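Local coordinates for putative exported protein (Bordetella pertussis Tohama I, PDB 2PFY) that binds pyroglutamic acid as an extracytoplasmic solute receptor, probably delivering it to a tripartite ATP-independent periplasmic transporter, at residues T5-Q10 with G58-G63; I62-V67 with P207-I212; V113-S118 with V211-R216. One frame throughout, in Å; residues are numbered along the deposited sequence.

Interaction 1: residues T5-Q10 with G58-G63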
loop_
_atom_site.group_PDB
_atom_site.type_symbol
_atom_site.label_atom_id
_atom_site.label_comp_id
_atom_site.label_asym_id
_atom_site.label_seq_id
_atom_site.Cartn_x
_atom_site.Cartn_y
_atom_site.Cartn_z
ATOM N N THR A 5 6.262 -20.803 0.933
ATOM C CA THR A 5 5.756 -20.098 -0.233
ATOM C C THR A 5 5.254 -18.736 0.206
ATOM O O THR A 5 4.593 -18.595 1.241
ATOM C CB THR A 5 4.596 -20.877 -0.919
ATOM O OG1 THR A 5 5.106 -22.152 -1.354
ATOM C CG2 THR A 5 4.065 -20.093 -2.168
HETATM N N MSE A 6 5.604 -17.725 -0.575
HETATM C CA MSE A 6 5.196 -16.384 -0.283
HETATM C C MSE A 6 4.302 -15.850 -1.408
HETATM O O MSE A 6 4.560 -16.097 -2.593
HETATM C CB MSE A 6 6.432 -15.486 -0.134
HETATM C CG MSE A 6 6.121 -14.007 0.150
HETATM SE SE MSE A 6 7.789 -13.045 0.612
HETATM C CE MSE A 6 8.424 -13.888 2.141
ATOM N N THR A 7 3.285 -15.089 -1.027
ATOM C CA THR A 7 2.501 -14.355 -2.026
ATOM C C THR A 7 2.972 -12.902 -1.997
ATOM O O THR A 7 3.227 -12.335 -0.926
ATOM C CB THR A 7 0.964 -14.477 -1.785
ATOM O OG1 THR A 7 0.251 -13.720 -2.789
ATOM C CG2 THR A 7 0.573 -13.927 -0.376
ATOM N N ALA A 8 3.084 -12.298 -3.172
ATOM C CA ALA A 8 3.313 -10.856 -3.313
ATOM C C ALA A 8 2.251 -10.307 -4.242
ATOM O O ALA A 8 1.841 -10.956 -5.233
ATOM C CB ALA A 8 4.704 -10.569 -3.872
ATOM N N GLU A 9 1.799 -9.107 -3.917
ATOM C CA GLU A 9 0.636 -8.484 -4.556
ATOM C C GLU A 9 0.855 -8.030 -6.026
ATOM O O GLU A 9 0.006 -8.214 -6.905
ATOM C CB GLU A 9 0.325 -7.260 -3.715
ATOM C CG GLU A 9 -1.073 -7.035 -3.436
ATOM C CD GLU A 9 -1.268 -5.773 -2.660
ATOM O OE1 GLU A 9 -1.960 -5.809 -1.642
ATOM O OE2 GLU A 9 -0.747 -4.732 -3.090
ATOM N N GLN A 10 2.011 -7.440 -6.270
ATOM C CA GLN A 10 2.262 -6.694 -7.497
ATOM C C GLN A 10 3.163 -7.478 -8.453
ATOM O O GLN A 10 3.864 -8.424 -8.033
ATOM C CB GLN A 10 2.895 -5.361 -7.096
ATOM C CG GLN A 10 2.024 -4.527 -6.108
ATOM C CD GLN A 10 0.669 -4.178 -6.719
ATOM O OE1 GLN A 10 0.575 -3.949 -7.934
ATOM N NE2 GLN A 10 -0.382 -4.159 -5.896
ATOM N N GLY A 58 -2.495 -20.889 6.433
ATOM C CA GLY A 58 -1.401 -21.678 5.891
ATOM C C GLY A 58 -1.507 -22.012 4.403
ATOM O O GLY A 58 -0.917 -22.972 3.929
ATOM N N VAL A 59 -2.254 -21.217 3.648
ATOM C CA VAL A 59 -2.194 -21.342 2.197
ATOM C C VAL A 59 -0.762 -20.998 1.828
ATOM O O VAL A 59 -0.145 -21.652 0.993
ATOM C CB VAL A 59 -3.168 -20.337 1.556
ATOM C CG1 VAL A 59 -2.953 -20.231 0.081
ATOM C CG2 VAL A 59 -4.612 -20.774 1.880
ATOM N N VAL A 60 -0.254 -19.942 2.472
ATOM C CA VAL A 60 1.128 -19.568 2.382
ATOM C C VAL A 60 1.621 -19.382 3.803
ATOM O O VAL A 60 0.827 -19.144 4.719
ATOM C CB VAL A 60 1.301 -18.219 1.568
ATOM C CG1 VAL A 60 0.825 -18.417 0.119
ATOM C CG2 VAL A 60 0.498 -17.095 2.183
ATOM N N GLN A 61 2.935 -19.440 3.968
ATOM C CA GLN A 61 3.550 -19.160 5.268
ATOM C C GLN A 61 3.828 -17.701 5.487
ATOM O O GLN A 61 3.990 -17.255 6.642
ATOM C CB GLN A 61 4.844 -19.963 5.427
ATOM C CG GLN A 61 4.632 -21.455 5.472
ATOM C CD GLN A 61 4.628 -22.056 4.079
ATOM O OE1 GLN A 61 4.741 -21.344 3.109
ATOM N NE2 GLN A 61 4.461 -23.403 3.976
ATOM N N ILE A 62 3.846 -16.926 4.387
ATOM C CA ILE A 62 4.229 -15.540 4.474
ATOM C C ILE A 62 3.662 -14.812 3.247
ATOM O O ILE A 62 3.473 -15.421 2.152
ATOM C CB ILE A 62 5.792 -15.440 4.583
ATOM C CG1 ILE A 62 6.256 -14.024 4.970
ATOM C CG2 ILE A 62 6.491 -16.033 3.282
ATOM C CD1 ILE A 62 7.788 -13.924 5.317
ATOM N N GLY A 63 3.362 -13.534 3.397
ATOM C CA GLY A 63 2.826 -12.824 2.237
ATOM C C GLY A 63 2.963 -11.328 2.365
ATOM O O GLY A 63 3.066 -10.792 3.464
HETATM O O HOH W 1 4.805 -24.000 0.668
#
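Met-6 and Thr-7 run parallel to Ile-62 and Gly-63 as neighbouring strands, and the N-H of Thr-7 donates to the carbonyl O of Ile-62 at 3.2 Å. Just ahead of strand 62-66 a side chain takes over the pairing. Gln-61 is bent at chi2 (87°), which swings CD back toward the partner strand. Its OE1 then accepts the N-H of Thr-5 at 2.7 Å in a fairly straight bond, the donor standing somewhat out of the amide plane. Gln-61 N returns a weak bond to Thr-5 O, and a water joins Thr-5 OG1 to Gln-61 NE2, the second link being weak. Val-60 sets CB against Thr-5 O (3.3 Å), while its CG2 meets Thr-7 CG2, the two side chains crossing at about a right angle. That same Thr-7 methyl lies 3.6 Å from CA of Gly-63, which has no side chain to hold it off. On the other face, CG of the selenomethionine Met-6 rests 3.7 Å from Ile-62 CG2. Phe-23 of helix 15-30 packs on both Met-6 and Ile-62, and Met-6 bonds onward to strand 35-40, giving the parallel beta-alpha-beta core of this periplasmic-binding-protein domain.

Interaction 2: residues I62-V67 with P207-I212; sequences IGEVLV and PQSFVI
Ser-209 and Glu-64 supply the polar side-chain bond of this strand pair: Ser-209 OG donates to Glu-64 OE2 at 2.8 Å, meeting the oxygen on its anti side and 26° out of the carboxylate plane. The glutamate bends at chi2 (-84°), bringing CD over toward the serine, and its other oxygen, OE1, accepts the N-H of Glu-9. A buried carboxylate is thus gripped at both oxygens. Beneath it the backbones run antiparallel, with reciprocal bonds in the Gly-63/Ile-212 and Val-65/Phe-210 pairs. One more bond, from Val-67 N to Gln-208 O (2.9 Å), carries the pairing past the end of strand 62-66.

On the face opposite Glu-64 and Ser-209, the Phe-210 ring is enclosed from several directions. Ile-212 CG2 sits 3.6 Å above the centre of one face. Val-67 CG2 presses on the other face, displaced toward the rim and 3.7 Å from the ring centroid, a CH-pi contact. At the edge, in the ring plane, Val-65 CG1 approaches CE2 at 3.7 Å. Leu-107 and Leu-103 of helix 89-108 add to this side, touching Phe-210 and Val-67 respectively. Back on the face of Glu-64, Val-211 CG1 packs 3.7 Å from Ile-62 CD1, and Leu-66 CD1 reaches Pro-207 CB at 4.0 Å.

Leu-66 and Pro-207 both touch the bound pyroglutamic acid, so the pair ends at the ligand pocket. A strand inserted antiparallel beside the third parallel strand, after the chain has returned from the other domain, is the hallmark of type II periplasmic-binding-protein topology.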
loop_
_atom_site.group_PDB
_atom_site.type_symbol
_atom_site.label_atom_id
_atom_site.label_comp_id
_atom_site.label_asym_id
_atom_site.label_seq_id
_atom_site.Cartn_x
_atom_site.Cartn_y
_atom_site.Cartn_z
ATOM N N ILE A 62 3.846 -16.926 4.387
ATOM C CA ILE A 62 4.229 -15.540 4.474
ATOM C C ILE A 62 3.662 -14.812 3.247
ATOM O O ILE A 62 3.473 -15.421 2.152
ATOM C CB ILE A 62 5.792 -15.440 4.583
ATOM C CG1 ILE A 62 6.256 -14.024 4.970
ATOM C CG2 ILE A 62 6.491 -16.033 3.282
ATOM C CD1 ILE A 62 7.788 -13.924 5.317
ATOM N N GLY A 63 3.362 -13.534 3.397
ATOM C CA GLY A 63 2.826 -12.824 2.237
ATOM C C GLY A 63 2.963 -11.328 2.365
ATOM O O GLY A 63 3.066 -10.792 3.464
ATOM N N GLU A 64 2.986 -10.672 1.206
ATOM C CA GLU A 64 3.003 -9.242 1.126
ATOM C C GLU A 64 1.606 -8.715 0.757
ATOM O O GLU A 64 0.905 -9.292 -0.093
ATOM C CB GLU A 64 4.097 -8.784 0.125
ATOM C CG GLU A 64 4.207 -7.262 -0.004
ATOM C CD GLU A 64 3.190 -6.697 -0.989
ATOM O OE1 GLU A 64 2.961 -7.360 -2.046
ATOM O OE2 GLU A 64 2.609 -5.622 -0.697
ATOM N N VAL A 65 1.192 -7.640 1.433
ATOM C CA VAL A 65 -0.127 -7.026 1.173
ATOM C C VAL A 65 -0.139 -5.563 1.630
ATOM O O VAL A 65 0.617 -5.155 2.534
ATOM C CB VAL A 65 -1.319 -7.869 1.816
ATOM C CG1 VAL A 65 -1.263 -7.847 3.349
ATOM C CG2 VAL A 65 -2.721 -7.435 1.313
ATOM N N LEU A 66 -0.995 -4.785 0.971
ATOM C CA LEU A 66 -1.297 -3.421 1.355
ATOM C C LEU A 66 -1.822 -3.457 2.787
ATOM O O LEU A 66 -2.789 -4.182 3.079
ATOM C CB LEU A 66 -2.391 -2.876 0.413
ATOM C CG LEU A 66 -2.789 -1.407 0.583
ATOM C CD1 LEU A 66 -1.654 -0.493 0.061
ATOM C CD2 LEU A 66 -4.128 -1.106 -0.118
ATOM N N VAL A 67 -1.199 -2.678 3.669
ATOM C CA VAL A 67 -1.580 -2.626 5.098
ATOM C C VAL A 67 -3.070 -2.286 5.253
ATOM O O VAL A 67 -3.831 -3.001 5.954
ATOM C CB VAL A 67 -0.687 -1.590 5.893
ATOM C CG1 VAL A 67 -1.223 -1.378 7.332
ATOM C CG2 VAL A 67 0.776 -2.035 5.903
ATOM N N PRO A 207 0.413 5.077 1.336
ATOM C CA PRO A 207 -0.050 3.848 1.973
ATOM C C PRO A 207 1.116 2.878 2.086
ATOM O O PRO A 207 2.025 2.871 1.242
ATOM C CB PRO A 207 -1.160 3.356 1.037
ATOM C CG PRO A 207 -0.674 3.853 -0.395
ATOM C CD PRO A 207 0.097 5.130 -0.116
ATOM N N GLN A 208 1.134 2.128 3.176
ATOM C CA GLN A 208 2.197 1.159 3.431
ATOM C C GLN A 208 1.808 -0.204 2.915
ATOM O O GLN A 208 0.640 -0.544 2.808
ATOM C CB GLN A 208 2.467 1.028 4.916
ATOM C CG GLN A 208 2.820 2.335 5.617
ATOM C CD GLN A 208 4.062 3.008 5.064
ATOM O OE1 GLN A 208 5.034 2.366 4.716
ATOM N NE2 GLN A 208 4.040 4.316 5.023
ATOM N N SER A 209 2.828 -0.993 2.621
ATOM C CA SER A 209 2.652 -2.396 2.318
ATOM C C SER A 209 3.415 -3.169 3.400
ATOM O O SER A 209 4.434 -2.690 3.900
ATOM C CB SER A 209 3.212 -2.598 0.917
ATOM O OG SER A 209 3.993 -3.743 0.833
ATOM N N PHE A 210 2.942 -4.331 3.816
ATOM C CA PHE A 210 3.774 -5.130 4.740
ATOM C C PHE A 210 3.872 -6.605 4.422
ATOM O O PHE A 210 3.096 -7.134 3.613
ATOM C CB PHE A 210 3.494 -4.867 6.275
ATOM C CG PHE A 210 2.090 -5.214 6.765
ATOM C CD1 PHE A 210 1.703 -4.812 8.051
ATOM C CD2 PHE A 210 1.137 -5.874 5.953
ATOM C CE1 PHE A 210 0.394 -5.083 8.566
ATOM C CE2 PHE A 210 -0.154 -6.152 6.448
ATOM C CZ PHE A 210 -0.536 -5.737 7.770
ATOM N N VAL A 211 4.848 -7.249 5.057
ATOM C CA VAL A 211 5.116 -8.652 4.876
ATOM C C VAL A 211 4.813 -9.300 6.220
ATOM O O VAL A 211 5.357 -8.908 7.254
ATOM C CB VAL A 211 6.551 -8.912 4.413
ATOM C CG1 VAL A 211 6.938 -10.438 4.524
ATOM C CG2 VAL A 211 6.714 -8.426 2.957
ATOM N N ILE A 212 3.886 -10.242 6.203
ATOM C CA ILE A 212 3.344 -10.800 7.438
ATOM C C ILE A 212 3.502 -12.332 7.347
ATOM O O ILE A 212 3.315 -12.902 6.275
ATOM C CB ILE A 212 1.834 -10.387 7.670
ATOM C CG1 ILE A 212 0.972 -10.656 6.420
ATOM C CG2 ILE A 212 1.704 -8.893 8.086
ATOM C CD1 ILE A 212 -0.552 -10.560 6.621
#

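Interaction 3: residues V113-S118 with V211-R216; sequences VLVYGS and VIANKR
Val-211 lies over one face of the Tyr-116 ring, its CB 3.7 Å above the plane and displaced toward the rim. The CG2 branch comes nearer still, 3.4 Å from Tyr-116 CZ, and reaches on to OH. Chi1 (78°) puts CG between the backbone N and the carbonyl carbon; the ring beyond it lies against Val-211. Elsewhere the ring meets Phe-23 of helix 15-30, their planes at about 55°, and Ala-236 of helix 223-257.

The backbone explains why this valine has two residues opposite it. Val-115 N donates to Val-211 O at 2.8 Å. Tyr-116 N adds a weak bond to Val-211 O at 3.4 Å, and Val-211 N donates to Tyr-116 O. One extra residue is thereby taken up in strand 112-119; regular pairing resumes with Leu-114 opposite Ile-212, a non-hydrogen-bonded pair, and then Val-113 with Ala-213, which exchange two short bonds. The bulge also turns Val-115 toward the partner strand, where its CG2 meets Ala-213 CB at 3.9 Å. Leu-114 points to the other side of the sheet, into helix 89-108.

Farther along, Val-113 CG2 touches Lys-215 CG at 3.9 Å, the two side chains crossing at about a right angle. Lys-215 then runs out extended to a salt bridge between NZ and Asp-108 OD1. Asn-214, before it, is the N-cap of helix 215-220, its OD1 receiving the N-H of Ala-217. The contact therefore combines a classic beta bulge with a capped strand-to-helix junction, where strand 112-119 closes one side of the five-stranded sheet.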
loop_
_atom_site.group_PDB
_atom_site.type_symbol
_atom_site.label_atom_id
_atom_site.label_comp_id
_atom_site.label_asym_id
_atom_site.label_seq_id
_atom_site.Cartn_x
_atom_site.Cartn_y
_atom_site.Cartn_z
ATOM N N VAL A 113 2.746 -12.724 12.392
ATOM C CA VAL A 113 3.947 -11.965 12.722
ATOM C C VAL A 113 4.188 -10.899 11.639
ATOM O O VAL A 113 4.250 -11.225 10.455
ATOM C CB VAL A 113 5.212 -12.904 12.789
ATOM C CG1 VAL A 113 6.478 -12.119 13.027
ATOM C CG2 VAL A 113 5.028 -13.979 13.852
ATOM N N LEU A 114 4.321 -9.648 12.070
ATOM C CA LEU A 114 4.714 -8.545 11.207
ATOM C C LEU A 114 6.214 -8.632 11.005
ATOM O O LEU A 114 6.978 -8.500 11.951
ATOM C CB LEU A 114 4.276 -7.205 11.834
ATOM C CG LEU A 114 4.661 -5.774 11.344
ATOM C CD1 LEU A 114 5.140 -5.653 9.905
ATOM C CD2 LEU A 114 3.493 -4.814 11.632
ATOM N N VAL A 115 6.631 -8.920 9.777
ATOM C CA VAL A 115 8.040 -9.073 9.477
ATOM C C VAL A 115 8.641 -7.704 9.087
ATOM O O VAL A 115 9.588 -7.225 9.739
ATOM C CB VAL A 115 8.271 -10.135 8.379
ATOM C CG1 VAL A 115 9.750 -10.210 7.997
ATOM C CG2 VAL A 115 7.703 -11.523 8.832
ATOM N N TYR A 116 8.113 -7.062 8.043
ATOM C CA TYR A 116 8.602 -5.716 7.709
ATOM C C TYR A 116 7.553 -4.945 6.903
ATOM O O TYR A 116 6.619 -5.554 6.391
ATOM C CB TYR A 116 9.965 -5.770 6.984
ATOM C CG TYR A 116 9.891 -6.144 5.498
ATOM C CD1 TYR A 116 9.616 -5.165 4.507
ATOM C CD2 TYR A 116 10.099 -7.464 5.083
ATOM C CE1 TYR A 116 9.522 -5.536 3.125
ATOM C CE2 TYR A 116 10.056 -7.840 3.711
ATOM C CZ TYR A 116 9.760 -6.851 2.755
ATOM O OH TYR A 116 9.696 -7.201 1.438
ATOM N N GLY A 117 7.728 -3.614 6.833
ATOM C CA GLY A 117 6.916 -2.706 6.025
ATOM C C GLY A 117 7.742 -1.978 4.972
ATOM O O GLY A 117 8.973 -1.888 5.068
ATOM N N SER A 118 7.070 -1.475 3.934
ATOM C CA SER A 118 7.706 -0.552 2.990
ATOM C C SER A 118 6.603 0.274 2.400
ATOM O O SER A 118 5.464 -0.191 2.304
ATOM C CB SER A 118 8.467 -1.285 1.878
ATOM O OG SER A 118 9.635 -1.887 2.392
ATOM N N VAL A 211 4.848 -7.249 5.057
ATOM C CA VAL A 211 5.116 -8.652 4.876
ATOM C C VAL A 211 4.813 -9.300 6.220
ATOM O O VAL A 211 5.357 -8.908 7.254
ATOM C CB VAL A 211 6.551 -8.912 4.413
ATOM C CG1 VAL A 211 6.938 -10.438 4.524
ATOM C CG2 VAL A 211 6.714 -8.426 2.957
ATOM N N ILE A 212 3.886 -10.242 6.203
ATOM C CA ILE A 212 3.344 -10.800 7.438
ATOM C C ILE A 212 3.502 -12.332 7.347
ATOM O O ILE A 212 3.315 -12.902 6.275
ATOM C CB ILE A 212 1.834 -10.387 7.670
ATOM C CG1 ILE A 212 0.972 -10.656 6.420
ATOM C CG2 ILE A 212 1.704 -8.893 8.086
ATOM C CD1 ILE A 212 -0.552 -10.560 6.621
ATOM N N ALA A 213 3.836 -12.988 8.465
ATOM C CA ALA A 213 4.065 -14.434 8.469
ATOM C C ALA A 213 3.099 -15.193 9.382
ATOM O O ALA A 213 2.579 -14.637 10.346
ATOM C CB ALA A 213 5.554 -14.780 8.801
ATOM N N ASN A 214 2.819 -16.443 9.031
ATOM C CA ASN A 214 2.017 -17.341 9.898
ATOM C C ASN A 214 2.841 -17.574 11.170
ATOM O O ASN A 214 3.960 -18.051 11.080
ATOM C CB ASN A 214 1.738 -18.653 9.176
ATOM C CG ASN A 214 0.908 -19.632 10.025
ATOM O OD1 ASN A 214 1.446 -20.386 10.853
ATOM N ND2 ASN A 214 -0.405 -19.616 9.821
ATOM N N LYS A 215 2.289 -17.204 12.330
ATOM C CA LYS A 215 3.028 -17.283 13.610
ATOM C C LYS A 215 3.484 -18.702 13.958
ATOM O O LYS A 215 4.635 -18.893 14.284
ATOM C CB LYS A 215 2.223 -16.653 14.763
ATOM C CG LYS A 215 3.025 -16.472 16.048
ATOM C CD LYS A 215 2.110 -15.866 17.103
ATOM C CE LYS A 215 2.773 -15.740 18.440
ATOM N NZ LYS A 215 1.798 -15.091 19.364
ATOM N N ARG A 216 2.598 -19.684 13.808
ATOM C CA ARG A 216 2.945 -21.095 14.037
ATOM C C ARG A 216 4.088 -21.596 13.144
ATOM O O ARG A 216 5.040 -22.212 13.625
ATOM C CB ARG A 216 1.704 -22.001 13.916
ATOM C CG ARG A 216 2.016 -23.500 13.993
ATOM C CD ARG A 216 0.915 -24.339 14.672
ATOM N NE ARG A 216 -0.106 -23.519 15.351
ATOM C CZ ARG A 216 -0.323 -23.485 16.666
ATOM N NH1 ARG A 216 0.397 -24.241 17.501
ATOM N NH2 ARG A 216 -1.282 -22.697 17.143
#

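How the interactions relate
All three interactions belong to one five-stranded sheet and read across it in order: strand 2-7 to 62-66, 62-66 to 208-214, and 208-214 to 112-119. Interactions 1 and 2 share Ile-62 and Gly-63, and Thr-7 O probably accepts the N-H of Glu-64; interactions 2 and 3 share Val-211 and Ile-212. Interaction 2 is central and wholly buried, with a regular antiparallel pairing, a side-chain bond to a carboxylate and residues of the ligand pocket. The other two, though largely buried, lie farther out and reach partly exposed residues: interaction 1 is parallel and supplemented by a glutamine and water, interaction 3 antiparallel and bulged.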